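Local coordinates for protein RNA-dependent RNA Polymerase (Bombyx mori cytoplasmic polyhedrosis virus, PDB 6TZ0) that catalyses RNA-templated RNA synthesis, making plus strands in conservative transcription and probably the complementary minus strands during genome replication, at residues A[856-861]-A[875-880]; A[10-15]-A[846-851]; A[1022-1027]-A[1183-1188]; A[21-26]-A[832-837]. All blocks are in the same frame, centred on the assembly; numbering follows the deposited sequence.

Contact 1: residues A[856-861]-A[875-880]; sequences TFTEDE and LYDVSN
The carboxylate of Asp877, which lies against the methyl side of Thr858, is gripped by arginine: OD1 forms a salt bridge with Arg852, and OD2 has a longer, weak ion pair with Arg1188. Across the contact OD2 comes within 3.6 Å of Thr858 CB, while Thr858 CG2 reaches 3.7 Å from Asp877 CG. This is plain van der Waals packing, the two side chains meeting at an oblique angle. The same methyl also leans on Val878, CG2 to CG2 at 4.2 Å. Thr858 can offer its methyl here because chi1 of 64° turns OG1 the other way, to the backbone N of Phe850. That bond accompanies an antiparallel backbone pairing of two extended loop segments, Thr858 with Phe850 and Glu861 with Ala847, and helix 873-878 lies alongside it. Past the end of this helix Ser879 OG, in the plane of the Leu875 carbonyl, donates to its O at 2.9 Å and also bonds to Asp893 N, and Asn880 takes the N-cap position of helix 881-886. Glu859 OE1 lies 5.5 Å from Asp877 OD2 and Glu861 OE2 6.0 Å away, a gathering of acids whose mutual repulsion is probably offset by Arg1188 and Lys871, both salt-bridged to Glu861, and by Arg852.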
loop_
_atom_site.group_PDB
_atom_site.type_symbol
_atom_site.label_atom_id
_atom_site.label_comp_id
_atom_site.label_asym_id
_atom_site.label_seq_id
_atom_site.Cartn_x
_atom_site.Cartn_y
_atom_site.Cartn_z
ATOM N N THR A 856 54.868 4.310 5.427
ATOM C CA THR A 856 53.882 4.538 4.389
ATOM C C THR A 856 52.483 4.273 4.925
ATOM O O THR A 856 52.292 3.635 5.962
ATOM C CB THR A 856 54.152 3.657 3.171
ATOM O OG1 THR A 856 54.109 2.280 3.560
ATOM C CG2 THR A 856 55.510 3.969 2.586
ATOM N N PHE A 857 51.497 4.776 4.198
ATOM C CA PHE A 857 50.109 4.700 4.607
ATOM C C PHE A 857 49.294 3.969 3.554
ATOM O O PHE A 857 49.598 4.026 2.362
ATOM C CB PHE A 857 49.537 6.101 4.835
ATOM C CG PHE A 857 50.064 6.768 6.062
ATOM C CD1 PHE A 857 49.436 6.594 7.280
ATOM C CD2 PHE A 857 51.215 7.531 6.007
ATOM C CE1 PHE A 857 49.925 7.194 8.415
ATOM C CE2 PHE A 857 51.713 8.131 7.141
ATOM C CZ PHE A 857 51.065 7.961 8.346
ATOM N N THR A 858 48.251 3.281 4.007
ATOM C CA THR A 858 47.260 2.759 3.086
ATOM C C THR A 858 46.392 3.901 2.558
ATOM O O THR A 858 46.518 5.059 2.959
ATOM C CB THR A 858 46.397 1.697 3.764
ATOM O OG1 THR A 858 45.658 2.291 4.835
ATOM C CG2 THR A 858 47.263 0.582 4.317
ATOM N N GLU A 859 45.498 3.570 1.642
ATOM C CA GLU A 859 44.737 4.595 0.947
ATOM C C GLU A 859 43.487 4.994 1.718
ATOM O O GLU A 859 42.805 4.153 2.309
ATOM C CB GLU A 859 44.378 4.100 -0.451
ATOM C CG GLU A 859 45.589 4.079 -1.366
ATOM C CD GLU A 859 45.330 3.391 -2.678
ATOM O OE1 GLU A 859 44.290 2.713 -2.793
ATOM O OE2 GLU A 859 46.162 3.540 -3.596
ATOM N N ASP A 860 43.208 6.297 1.726
ATOM C CA ASP A 860 41.979 6.841 2.296
ATOM C C ASP A 860 40.829 6.391 1.413
ATOM O O ASP A 860 40.616 6.939 0.331
ATOM C CB ASP A 860 42.063 8.363 2.373
ATOM C CG ASP A 860 40.958 8.979 3.216
ATOM O OD1 ASP A 860 40.112 8.243 3.763
ATOM O OD2 ASP A 860 40.940 10.220 3.324
ATOM N N GLU A 861 40.093 5.381 1.874
ATOM C CA GLU A 861 39.122 4.708 1.025
ATOM C C GLU A 861 37.934 5.615 0.758
ATOM O O GLU A 861 37.310 6.136 1.685
ATOM C CB GLU A 861 38.667 3.404 1.667
ATOM C CG GLU A 861 39.773 2.388 1.803
ATOM C CD GLU A 861 39.297 1.075 2.375
ATOM O OE1 GLU A 861 38.112 0.985 2.748
ATOM O OE2 GLU A 861 40.109 0.133 2.457
ATOM N N LEU A 875 43.583 -6.243 5.234
ATOM C CA LEU A 875 44.471 -7.031 6.086
ATOM C C LEU A 875 45.838 -7.219 5.450
ATOM O O LEU A 875 46.854 -7.246 6.151
ATOM C CB LEU A 875 43.861 -8.404 6.357
ATOM C CG LEU A 875 42.524 -8.548 7.072
ATOM C CD1 LEU A 875 42.108 -10.011 7.064
ATOM C CD2 LEU A 875 42.609 -8.023 8.484
ATOM N N TYR A 876 45.878 -7.347 4.130
ATOM C CA TYR A 876 47.122 -7.519 3.401
ATOM C C TYR A 876 47.751 -6.192 3.021
ATOM O O TYR A 876 48.978 -6.105 2.917
ATOM C CB TYR A 876 46.861 -8.357 2.153
ATOM C CG TYR A 876 46.459 -9.772 2.471
ATOM C CD1 TYR A 876 47.417 -10.748 2.693
ATOM C CD2 TYR A 876 45.122 -10.127 2.579
ATOM C CE1 TYR A 876 47.058 -12.044 2.988
ATOM C CE2 TYR A 876 44.753 -11.419 2.881
ATOM C CZ TYR A 876 45.728 -12.371 3.084
ATOM O OH TYR A 876 45.379 -13.662 3.386
ATOM N N ASP A 877 46.931 -5.158 2.824
ATOM C CA ASP A 877 47.446 -3.826 2.537
ATOM C C ASP A 877 48.172 -3.247 3.746
ATOM O O ASP A 877 49.186 -2.559 3.591
ATOM C CB ASP A 877 46.297 -2.913 2.105
ATOM C CG ASP A 877 46.771 -1.640 1.432
ATOM O OD1 ASP A 877 47.987 -1.481 1.210
ATOM O OD2 ASP A 877 45.917 -0.781 1.128
ATOM N N VAL A 878 47.679 -3.525 4.958
ATOM C CA VAL A 878 48.397 -3.100 6.159
ATOM C C VAL A 878 49.704 -3.883 6.313
ATOM O O VAL A 878 50.715 -3.342 6.779
ATOM C CB VAL A 878 47.463 -3.225 7.384
ATOM C CG1 VAL A 878 48.184 -2.963 8.687
ATOM C CG2 VAL A 878 46.335 -2.232 7.267
ATOM N N SER A 879 49.742 -5.124 5.827
ATOM C CA SER A 879 50.913 -5.987 5.917
ATOM C C SER A 879 51.986 -5.692 4.858
ATOM O O SER A 879 52.853 -6.553 4.659
ATOM C CB SER A 879 50.488 -7.453 5.817
ATOM O OG SER A 879 49.639 -7.807 6.890
ATOM N N ASN A 880 51.940 -4.521 4.208
ATOM C CA ASN A 880 52.904 -4.055 3.202
ATOM C C ASN A 880 52.983 -5.036 2.028
ATOM O O ASN A 880 53.956 -5.763 1.830
ATOM C CB ASN A 880 54.286 -3.783 3.807
ATOM C CG ASN A 880 55.143 -2.900 2.919
ATOM O OD1 ASN A 880 54.728 -2.501 1.832
ATOM N ND2 ASN A 880 56.340 -2.578 3.386
#

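Contact 2: residues A[10-15]-A[846-851]; sequences TIFSET and PAYPFE
Phe12 drives the edge of its ring into one face of Tyr848, a T-shaped pair with planes at 88° and centroids 5.4 Å apart. The leading atom is Phe12 CZ, 4.2 Å above the middle of the tyrosine ring, and Phe12 CE1 lies 4.3 Å from Tyr848 CG. Two further groups extend the cluster: Phe18 stacks on the Phe12 ring, and Lys778 makes a cation-pi contact with Tyr848, whose side chain also touches Glu775 and Met779 of helix 774-786. With CG anti to the backbone N (chi1 170°), the phenylalanine reaches out from its short helix, so that the rings bridge backbones whose nearest CA atoms, those of Phe12 and Tyr848, are still 10.1 Å apart. The helix itself is tied up locally. Thr10 is its N-cap, accepting a weak bond from Ser13 N at OG1, and Ser13 OG returns a bond to Thr10 O at 2.6 Å. From the next residue, Ile11 O receives both the backbone N and the hydroxyl of Thr15, one turn on, the latter at 2.6 Å. Residues 846-851 run extended beside the chain around Phe18, with which Glu851 and, through its carbonyl, Pro849 are backbone hydrogen-bonded. The arrangement is an aromatic cluster with a T-shaped pair at its centre, joining the N-terminal helix 11-15 to the long loop between strands 827-831 and 867-868 and, through Tyr848, to helix 774-786.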
loop_
_atom_site.group_PDB
_atom_site.type_symbol
_atom_site.label_atom_id
_atom_site.label_comp_id
_atom_site.label_asym_id
_atom_site.label_seq_id
_atom_site.Cartn_x
_atom_site.Cartn_y
_atom_site.Cartn_z
ATOM N N THR A 10 43.223 15.824 19.395
ATOM C CA THR A 10 43.939 14.591 19.123
ATOM C C THR A 10 44.776 14.732 17.859
ATOM O O THR A 10 44.574 15.633 17.043
ATOM C CB THR A 10 42.974 13.418 18.978
ATOM O OG1 THR A 10 42.059 13.677 17.908
ATOM C CG2 THR A 10 42.197 13.224 20.246
ATOM N N ILE A 11 45.739 13.823 17.710
ATOM C CA ILE A 11 46.578 13.826 16.519
ATOM C C ILE A 11 45.869 13.225 15.313
ATOM O O ILE A 11 46.329 13.411 14.180
ATOM C CB ILE A 11 47.904 13.108 16.811
ATOM C CG1 ILE A 11 47.641 11.720 17.382
ATOM C CG2 ILE A 11 48.747 13.920 17.768
ATOM C CD1 ILE A 11 48.886 10.892 17.555
ATOM N N PHE A 12 44.760 12.513 15.517
ATOM C CA PHE A 12 43.923 12.126 14.389
ATOM C C PHE A 12 43.156 13.310 13.825
ATOM O O PHE A 12 42.931 13.375 12.613
ATOM C CB PHE A 12 42.955 11.020 14.800
ATOM C CG PHE A 12 41.898 10.732 13.773
ATOM C CD1 PHE A 12 42.226 10.129 12.574
ATOM C CD2 PHE A 12 40.576 11.068 14.009
ATOM C CE1 PHE A 12 41.258 9.874 11.624
ATOM C CE2 PHE A 12 39.603 10.814 13.066
ATOM C CZ PHE A 12 39.946 10.216 11.872
ATOM N N SER A 13 42.754 14.258 14.673
ATOM C CA SER A 13 41.995 15.408 14.198
ATOM C C SER A 13 42.832 16.342 13.337
ATOM O O SER A 13 42.266 17.144 12.588
ATOM C CB SER A 13 41.423 16.191 15.374
ATOM O OG SER A 13 42.457 16.829 16.091
ATOM N N GLU A 14 44.159 16.256 13.418
ATOM C CA GLU A 14 45.030 17.095 12.615
ATOM C C GLU A 14 45.648 16.384 11.422
ATOM O O GLU A 14 46.012 17.055 10.454
ATOM C CB GLU A 14 46.144 17.686 13.489
ATOM C CG GLU A 14 47.069 16.665 14.097
ATOM C CD GLU A 14 48.075 17.288 15.034
ATOM O OE1 GLU A 14 48.029 18.522 15.216
ATOM O OE2 GLU A 14 48.905 16.543 15.596
ATOM N N THR A 15 45.748 15.057 11.448
ATOM C CA THR A 15 46.346 14.306 10.353
ATOM C C THR A 15 45.342 13.518 9.531
ATOM O O THR A 15 45.614 13.249 8.360
ATOM C CB THR A 15 47.407 13.337 10.885
ATOM O OG1 THR A 15 46.796 12.408 11.785
ATOM C CG2 THR A 15 48.489 14.092 11.619
ATOM N N PRO A 846 34.192 2.344 4.890
ATOM C CA PRO A 846 35.437 2.844 4.292
ATOM C C PRO A 846 36.411 3.385 5.326
ATOM O O PRO A 846 36.034 4.111 6.246
ATOM C CB PRO A 846 34.951 3.953 3.353
ATOM C CG PRO A 846 33.572 3.576 3.032
ATOM C CD PRO A 846 33.012 2.958 4.262
ATOM N N ALA A 847 37.677 3.035 5.152
ATOM C CA ALA A 847 38.698 3.255 6.162
ATOM C C ALA A 847 39.582 4.452 5.841
ATOM O O ALA A 847 39.679 4.903 4.701
ATOM C CB ALA A 847 39.565 2.003 6.323
ATOM N N TYR A 848 40.225 4.958 6.881
ATOM C CA TYR A 848 41.236 6.003 6.801
ATOM C C TYR A 848 42.610 5.368 6.613
ATOM O O TYR A 848 42.746 4.151 6.753
ATOM C CB TYR A 848 41.159 6.857 8.067
ATOM C CG TYR A 848 39.957 7.761 8.120
ATOM C CD1 TYR A 848 39.992 9.021 7.544
ATOM C CD2 TYR A 848 38.780 7.347 8.726
ATOM C CE1 TYR A 848 38.902 9.848 7.580
ATOM C CE2 TYR A 848 37.679 8.170 8.771
ATOM C CZ TYR A 848 37.747 9.418 8.194
ATOM O OH TYR A 848 36.657 10.244 8.229
ATOM N N PRO A 849 43.640 6.142 6.240
ATOM C CA PRO A 849 44.992 5.563 6.106
ATOM C C PRO A 849 45.545 4.967 7.394
ATOM O O PRO A 849 45.678 5.648 8.409
ATOM C CB PRO A 849 45.831 6.756 5.645
ATOM C CG PRO A 849 44.902 7.586 4.913
ATOM C CD PRO A 849 43.593 7.480 5.610
ATOM N N PHE A 850 45.858 3.674 7.336
ATOM C CA PHE A 850 46.605 2.985 8.375
ATOM C C PHE A 850 48.087 3.030 8.045
ATOM O O PHE A 850 48.475 2.907 6.883
ATOM C CB PHE A 850 46.156 1.531 8.506
ATOM C CG PHE A 850 44.810 1.364 9.137
ATOM C CD1 PHE A 850 44.677 1.356 10.515
ATOM C CD2 PHE A 850 43.676 1.225 8.356
ATOM C CE1 PHE A 850 43.444 1.202 11.105
ATOM C CE2 PHE A 850 42.434 1.076 8.940
ATOM C CZ PHE A 850 42.320 1.063 10.317
ATOM N N GLU A 851 48.918 3.203 9.069
ATOM C CA GLU A 851 50.354 3.259 8.844
ATOM C C GLU A 851 50.937 1.853 8.817
ATOM O O GLU A 851 50.584 1.002 9.635
ATOM C CB GLU A 851 51.045 4.092 9.921
ATOM C CG GLU A 851 52.511 4.359 9.621
ATOM C CD GLU A 851 53.196 5.177 10.688
ATOM O OE1 GLU A 851 52.548 5.497 11.701
ATOM O OE2 GLU A 851 54.386 5.505 10.509
#

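Contact 3: residues A[1022-1027]-A[1183-1188]; sequences YEFEVE and YLHILR
Phe1024 and His1185 form an offset stack, their planes tilted by 27° and their centroids 4.4 Å apart. The phenyl CD2 sits over the imidazole face, shifted toward its rim and 3.4 Å from His1185 CG, while CE2 slides on to His1185 CB at 3.5 Å. Phe1024 CB also sits over that face, a CH-pi contact 4.2 Å from the ring centroid and 22° off its normal. The two side chains run past each other in opposite directions: the histidine, with CG anti to the backbone N (chi1 -179°), extends from helix 1174-1188 toward the strand as the phenylalanine extends toward the helix. Within strand 1022-1027, Phe1024 CE2 meets the Tyr1022 ring edge in plane. This strand borders a small mixed sheet, pairing with 1196-1202, and the stack joins sheet to helix. Glu859 OE2 packs 3.4 Å from His1185 NE2, and Glu1023 OE1 is more distant at 5.1 Å. The imidazole's charge is not seen; these acids might favour protonation, and the stack could then gain some cation-pi character.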
loop_
_atom_site.group_PDB
_atom_site.type_symbol
_atom_site.label_atom_id
_atom_site.label_comp_id
_atom_site.label_asym_id
_atom_site.label_seq_id
_atom_site.Cartn_x
_atom_site.Cartn_y
_atom_site.Cartn_z
ATOM N N TYR A 1022 47.935 -7.896 -5.229
ATOM C CA TYR A 1022 48.180 -7.138 -6.443
ATOM C C TYR A 1022 48.332 -5.669 -6.092
ATOM O O TYR A 1022 47.677 -5.164 -5.180
ATOM C CB TYR A 1022 47.060 -7.346 -7.474
ATOM C CG TYR A 1022 45.677 -6.904 -7.059
ATOM C CD1 TYR A 1022 44.825 -7.762 -6.391
ATOM C CD2 TYR A 1022 45.207 -5.643 -7.382
ATOM C CE1 TYR A 1022 43.560 -7.367 -6.023
ATOM C CE2 TYR A 1022 43.951 -5.237 -7.016
ATOM C CZ TYR A 1022 43.132 -6.103 -6.345
ATOM O OH TYR A 1022 41.875 -5.687 -5.991
ATOM N N GLU A 1023 49.203 -4.980 -6.826
ATOM C CA GLU A 1023 49.450 -3.566 -6.593
ATOM C C GLU A 1023 49.569 -2.809 -7.905
ATOM O O GLU A 1023 49.597 -3.389 -8.991
ATOM C CB GLU A 1023 50.694 -3.336 -5.731
ATOM C CG GLU A 1023 50.391 -3.413 -4.259
ATOM C CD GLU A 1023 49.524 -2.245 -3.816
ATOM O OE1 GLU A 1023 49.710 -1.131 -4.353
ATOM O OE2 GLU A 1023 48.640 -2.436 -2.959
ATOM N N PHE A 1024 49.641 -1.488 -7.776
ATOM C CA PHE A 1024 49.558 -0.566 -8.898
ATOM C C PHE A 1024 50.611 0.510 -8.718
ATOM O O PHE A 1024 50.591 1.237 -7.722
ATOM C CB PHE A 1024 48.165 0.062 -8.988
ATOM C CG PHE A 1024 47.103 -0.894 -9.410
ATOM C CD1 PHE A 1024 46.861 -1.130 -10.749
ATOM C CD2 PHE A 1024 46.375 -1.594 -8.467
ATOM C CE1 PHE A 1024 45.888 -2.022 -11.138
ATOM C CE2 PHE A 1024 45.408 -2.490 -8.851
ATOM C CZ PHE A 1024 45.164 -2.705 -10.185
ATOM N N GLU A 1025 51.515 0.617 -9.680
ATOM C CA GLU A 1025 52.568 1.613 -9.648
ATOM C C GLU A 1025 52.191 2.782 -10.541
ATOM O O GLU A 1025 51.498 2.617 -11.546
ATOM C CB GLU A 1025 53.901 1.011 -10.088
ATOM C CG GLU A 1025 54.405 -0.058 -9.151
ATOM C CD GLU A 1025 55.729 -0.634 -9.589
ATOM O OE1 GLU A 1025 56.201 -0.270 -10.686
ATOM O OE2 GLU A 1025 56.300 -1.453 -8.839
ATOM N N VAL A 1026 52.659 3.966 -10.173
ATOM C CA VAL A 1026 52.278 5.193 -10.854
ATOM C C VAL A 1026 53.337 5.535 -11.892
ATOM O O VAL A 1026 54.511 5.722 -11.557
ATOM C CB VAL A 1026 52.094 6.342 -9.853
ATOM C CG1 VAL A 1026 51.780 7.631 -10.579
ATOM C CG2 VAL A 1026 51.001 5.999 -8.864
ATOM N N GLU A 1027 52.923 5.614 -13.149
ATOM C CA GLU A 1027 53.787 6.050 -14.231
ATOM C C GLU A 1027 53.685 7.560 -14.402
ATOM O O GLU A 1027 52.774 8.208 -13.891
ATOM C CB GLU A 1027 53.412 5.342 -15.529
ATOM C CG GLU A 1027 53.711 3.857 -15.551
ATOM C CD GLU A 1027 53.248 3.200 -16.836
ATOM O OE1 GLU A 1027 52.524 3.858 -17.608
ATOM O OE2 GLU A 1027 53.623 2.038 -17.090
ATOM N N TYR A 1183 39.585 -1.763 -11.856
ATOM C CA TYR A 1183 38.371 -0.969 -11.671
ATOM C C TYR A 1183 38.115 -0.664 -10.202
ATOM O O TYR A 1183 37.850 0.489 -9.831
ATOM C CB TYR A 1183 37.191 -1.719 -12.283
ATOM C CG TYR A 1183 35.843 -1.071 -12.112
ATOM C CD1 TYR A 1183 35.509 0.072 -12.817
ATOM C CD2 TYR A 1183 34.884 -1.638 -11.290
ATOM C CE1 TYR A 1183 34.277 0.651 -12.680
ATOM C CE2 TYR A 1183 33.650 -1.067 -11.146
ATOM C CZ TYR A 1183 33.352 0.076 -11.844
ATOM O OH TYR A 1183 32.117 0.652 -11.705
ATOM N N LEU A 1184 38.202 -1.687 -9.353
ATOM C CA LEU A 1184 37.990 -1.491 -7.926
ATOM C C LEU A 1184 39.102 -0.669 -7.292
ATOM O O LEU A 1184 38.831 0.107 -6.369
ATOM C CB LEU A 1184 37.851 -2.845 -7.234
ATOM C CG LEU A 1184 36.470 -3.485 -7.091
ATOM C CD1 LEU A 1184 35.825 -3.822 -8.403
ATOM C CD2 LEU A 1184 36.650 -4.747 -6.315
ATOM N N HIS A 1185 40.344 -0.792 -7.781
ATOM C CA HIS A 1185 41.401 0.062 -7.247
ATOM C C HIS A 1185 41.215 1.517 -7.647
ATOM O O HIS A 1185 41.511 2.420 -6.858
ATOM C CB HIS A 1185 42.769 -0.428 -7.699
ATOM C CG HIS A 1185 43.903 0.393 -7.169
ATOM N ND1 HIS A 1185 44.413 1.478 -7.846
ATOM C CD2 HIS A 1185 44.608 0.305 -6.018
ATOM C CE1 HIS A 1185 45.395 2.012 -7.144
ATOM N NE2 HIS A 1185 45.532 1.320 -6.029
ATOM N N ILE A 1186 40.744 1.769 -8.866
ATOM C CA ILE A 1186 40.582 3.149 -9.299
ATOM C C ILE A 1186 39.401 3.805 -8.590
ATOM O O ILE A 1186 39.498 4.959 -8.163
ATOM C CB ILE A 1186 40.479 3.214 -10.832
ATOM C CG1 ILE A 1186 41.847 2.899 -11.430
ATOM C CG2 ILE A 1186 40.055 4.582 -11.305
ATOM C CD1 ILE A 1186 41.813 2.576 -12.887
ATOM N N LEU A 1187 38.298 3.073 -8.394
ATOM C CA LEU A 1187 37.198 3.630 -7.601
ATOM C C LEU A 1187 37.553 3.778 -6.127
ATOM O O LEU A 1187 37.026 4.669 -5.455
ATOM C CB LEU A 1187 35.945 2.772 -7.710
ATOM C CG LEU A 1187 35.089 2.755 -8.964
ATOM C CD1 LEU A 1187 34.003 1.737 -8.756
ATOM C CD2 LEU A 1187 34.491 4.119 -9.218
ATOM N N ARG A 1188 38.431 2.921 -5.607
ATOM C CA ARG A 1188 38.732 2.939 -4.181
ATOM C C ARG A 1188 39.592 4.140 -3.793
ATOM O O ARG A 1188 39.539 4.589 -2.644
ATOM C CB ARG A 1188 39.399 1.608 -3.811
ATOM C CG ARG A 1188 39.754 1.353 -2.355
ATOM C CD ARG A 1188 41.230 1.551 -2.122
ATOM N NE ARG A 1188 41.638 1.193 -0.769
ATOM C CZ ARG A 1188 42.041 -0.017 -0.406
ATOM N NH1 ARG A 1188 42.103 -0.993 -1.297
ATOM N NH2 ARG A 1188 42.397 -0.247 0.849
#

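Contact 4: residues A[21-26]-A[832-837]; sequences ESFKEI and LPLAWL
Phe23 brings the CZ corner of its ring to 3.6 Å from Leu834 CB, and CE1 follows at 4.0 Å. The same CZ points at the backbone of the next residue, with Ala835 N lying in the plane of the ring, at its edge, 3.8 Å away. Ile26, almost one turn along the helix, supplies the second touch: its CG2 meets Leu834 CD1 at 3.8 Å, the two side chains crossing at about a right angle. Leu834 is therefore engaged at its base by the aromatic ring and at one methyl by the isoleucine. The reach of Phe23 comes from a chi1 of -173°, which swings CG anti to the backbone N; Phe18, meeting its ring edge to face, gives it a further aromatic neighbour. On the other side residues 834-837 form a 3-10 turn, opened by Trp836 N bonding to Pro833 O at 3.3 Å, while Leu832 O just ahead accepts from Arg790. Glu27 and Thr30 of helix 20-35 also touch Leu834. Phe782 and Ala786 of helix 774-786 meet it as well, so this leucine, shortly after strand 827-831, is wedged between the two helices.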
loop_
_atom_site.group_PDB
_atom_site.type_symbol
_atom_site.label_atom_id
_atom_site.label_comp_id
_atom_site.label_asym_id
_atom_site.label_seq_id
_atom_site.Cartn_x
_atom_site.Cartn_y
_atom_site.Cartn_z
ATOM N N GLU A 21 49.757 5.487 17.467
ATOM C CA GLU A 21 49.539 6.409 18.570
ATOM C C GLU A 21 48.258 7.214 18.430
ATOM O O GLU A 21 47.865 7.892 19.385
ATOM C CB GLU A 21 50.716 7.385 18.699
ATOM C CG GLU A 21 52.020 6.756 19.160
ATOM C CD GLU A 21 52.845 6.181 18.023
ATOM O OE1 GLU A 21 52.435 6.318 16.851
ATOM O OE2 GLU A 21 53.911 5.595 18.304
ATOM N N SER A 22 47.610 7.169 17.269
ATOM C CA SER A 22 46.393 7.929 17.026
ATOM C C SER A 22 45.142 7.071 17.009
ATOM O O SER A 22 44.062 7.562 17.348
ATOM C CB SER A 22 46.503 8.687 15.699
ATOM O OG SER A 22 46.632 7.803 14.606
ATOM N N PHE A 23 45.266 5.798 16.636
ATOM C CA PHE A 23 44.104 4.921 16.558
ATOM C C PHE A 23 43.640 4.503 17.949
ATOM O O PHE A 23 42.433 4.439 18.218
ATOM C CB PHE A 23 44.451 3.707 15.698
ATOM C CG PHE A 23 43.293 2.800 15.410
ATOM C CD1 PHE A 23 42.312 3.175 14.510
ATOM C CD2 PHE A 23 43.206 1.557 16.006
ATOM C CE1 PHE A 23 41.253 2.345 14.234
ATOM C CE2 PHE A 23 42.146 0.723 15.733
ATOM C CZ PHE A 23 41.175 1.114 14.839
ATOM N N LYS A 24 44.592 4.238 18.849
ATOM C CA LYS A 24 44.267 3.885 20.226
ATOM C C LYS A 24 43.646 5.057 20.972
ATOM O O LYS A 24 42.765 4.863 21.815
ATOM C CB LYS A 24 45.533 3.404 20.936
ATOM C CG LYS A 24 45.335 2.929 22.361
ATOM C CD LYS A 24 46.629 2.382 22.930
ATOM C CE LYS A 24 47.626 3.500 23.183
ATOM N NZ LYS A 24 47.178 4.397 24.282
ATOM N N GLU A 25 44.063 6.279 20.642
ATOM C CA GLU A 25 43.526 7.471 21.288
ATOM C C GLU A 25 42.066 7.704 20.910
ATOM O O GLU A 25 41.232 8.003 21.776
ATOM C CB GLU A 25 44.388 8.667 20.900
ATOM C CG GLU A 25 44.073 9.945 21.615
ATOM C CD GLU A 25 45.021 11.058 21.218
ATOM O OE1 GLU A 25 45.857 10.836 20.318
ATOM O OE2 GLU A 25 44.947 12.150 21.817
ATOM N N ILE A 26 41.742 7.565 19.621
ATOM C CA ILE A 26 40.361 7.672 19.160
ATOM C C ILE A 26 39.521 6.536 19.721
ATOM O O ILE A 26 38.360 6.736 20.100
ATOM C CB ILE A 26 40.328 7.711 17.620
ATOM C CG1 ILE A 26 41.022 8.968 17.122
ATOM C CG2 ILE A 26 38.910 7.665 17.072
ATOM C CD1 ILE A 26 40.357 10.240 17.591
ATOM N N LEU A 832 33.222 -3.337 21.430
ATOM C CA LEU A 832 33.985 -3.829 20.300
ATOM C C LEU A 832 35.051 -2.816 19.888
ATOM O O LEU A 832 34.879 -1.612 20.091
ATOM C CB LEU A 832 33.040 -4.155 19.144
ATOM C CG LEU A 832 31.955 -3.173 18.694
ATOM C CD1 LEU A 832 32.433 -2.157 17.664
ATOM C CD2 LEU A 832 30.772 -3.960 18.163
ATOM N N PRO A 833 36.182 -3.279 19.357
ATOM C CA PRO A 833 37.215 -2.341 18.907
ATOM C C PRO A 833 36.798 -1.634 17.630
ATOM O O PRO A 833 35.871 -2.044 16.930
ATOM C CB PRO A 833 38.432 -3.239 18.672
ATOM C CG PRO A 833 37.854 -4.569 18.374
ATOM C CD PRO A 833 36.626 -4.678 19.222
ATOM N N LEU A 834 37.513 -0.546 17.323
ATOM C CA LEU A 834 37.199 0.214 16.120
ATOM C C LEU A 834 37.610 -0.505 14.846
ATOM O O LEU A 834 37.162 -0.116 13.766
ATOM C CB LEU A 834 37.860 1.589 16.141
ATOM C CG LEU A 834 37.351 2.629 17.122
ATOM C CD1 LEU A 834 38.118 3.905 16.915
ATOM C CD2 LEU A 834 35.887 2.846 16.906
ATOM N N ALA A 835 38.443 -1.543 14.939
ATOM C CA ALA A 835 38.804 -2.306 13.753
ATOM C C ALA A 835 37.652 -3.154 13.236
ATOM O O ALA A 835 37.704 -3.603 12.091
ATOM C CB ALA A 835 40.011 -3.193 14.041
ATOM N N TRP A 836 36.613 -3.367 14.047
ATOM C CA TRP A 836 35.444 -4.117 13.603
ATOM C C TRP A 836 34.651 -3.360 12.544
ATOM O O TRP A 836 33.926 -3.977 11.757
ATOM C CB TRP A 836 34.550 -4.430 14.802
ATOM C CG TRP A 836 33.378 -5.267 14.461
ATOM C CD1 TRP A 836 33.359 -6.612 14.258
ATOM C CD2 TRP A 836 32.061 -4.798 14.176
ATOM N NE1 TRP A 836 32.096 -7.019 13.918
ATOM C CE2 TRP A 836 31.281 -5.920 13.852
ATOM C CE3 TRP A 836 31.465 -3.537 14.169
ATOM C CZ2 TRP A 836 29.934 -5.821 13.536
ATOM C CZ3 TRP A 836 30.132 -3.440 13.862
ATOM C CH2 TRP A 836 29.378 -4.573 13.549
ATOM N N LEU A 837 34.786 -2.032 12.498
ATOM C CA LEU A 837 34.075 -1.226 11.513
ATOM C C LEU A 837 34.525 -1.490 10.084
ATOM O O LEU A 837 33.785 -1.182 9.150
ATOM C CB LEU A 837 34.254 0.261 11.817
ATOM C CG LEU A 837 33.572 0.826 13.056
ATOM C CD1 LEU A 837 34.012 2.255 13.297
ATOM C CD2 LEU A 837 32.081 0.768 12.872
#

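The four contacts form a continuous patch at one side of the polymerase, 31 to 33 Å from the chain centre. Contacts 2 and 4 have centres 10 Å apart and share the packing of helix 11-15 on helix 20-35. Contact 2 reaches contact 1 where Glu861 N lies 2.9 Å from Ala847 O, a probable hydrogen bond. Contact 1 passes to contact 3 through the 2.8 Å salt bridge of Glu861 OE2 with Arg1188 NH2. Contacts 3 and 4, at the two ends, are 26 Å apart between centres. Contact 4 approaches a known site: the Leu834 side chain is about 11 Å from that of Arg791, which binds ATP in another structure but has none here; the others lie away from such sites.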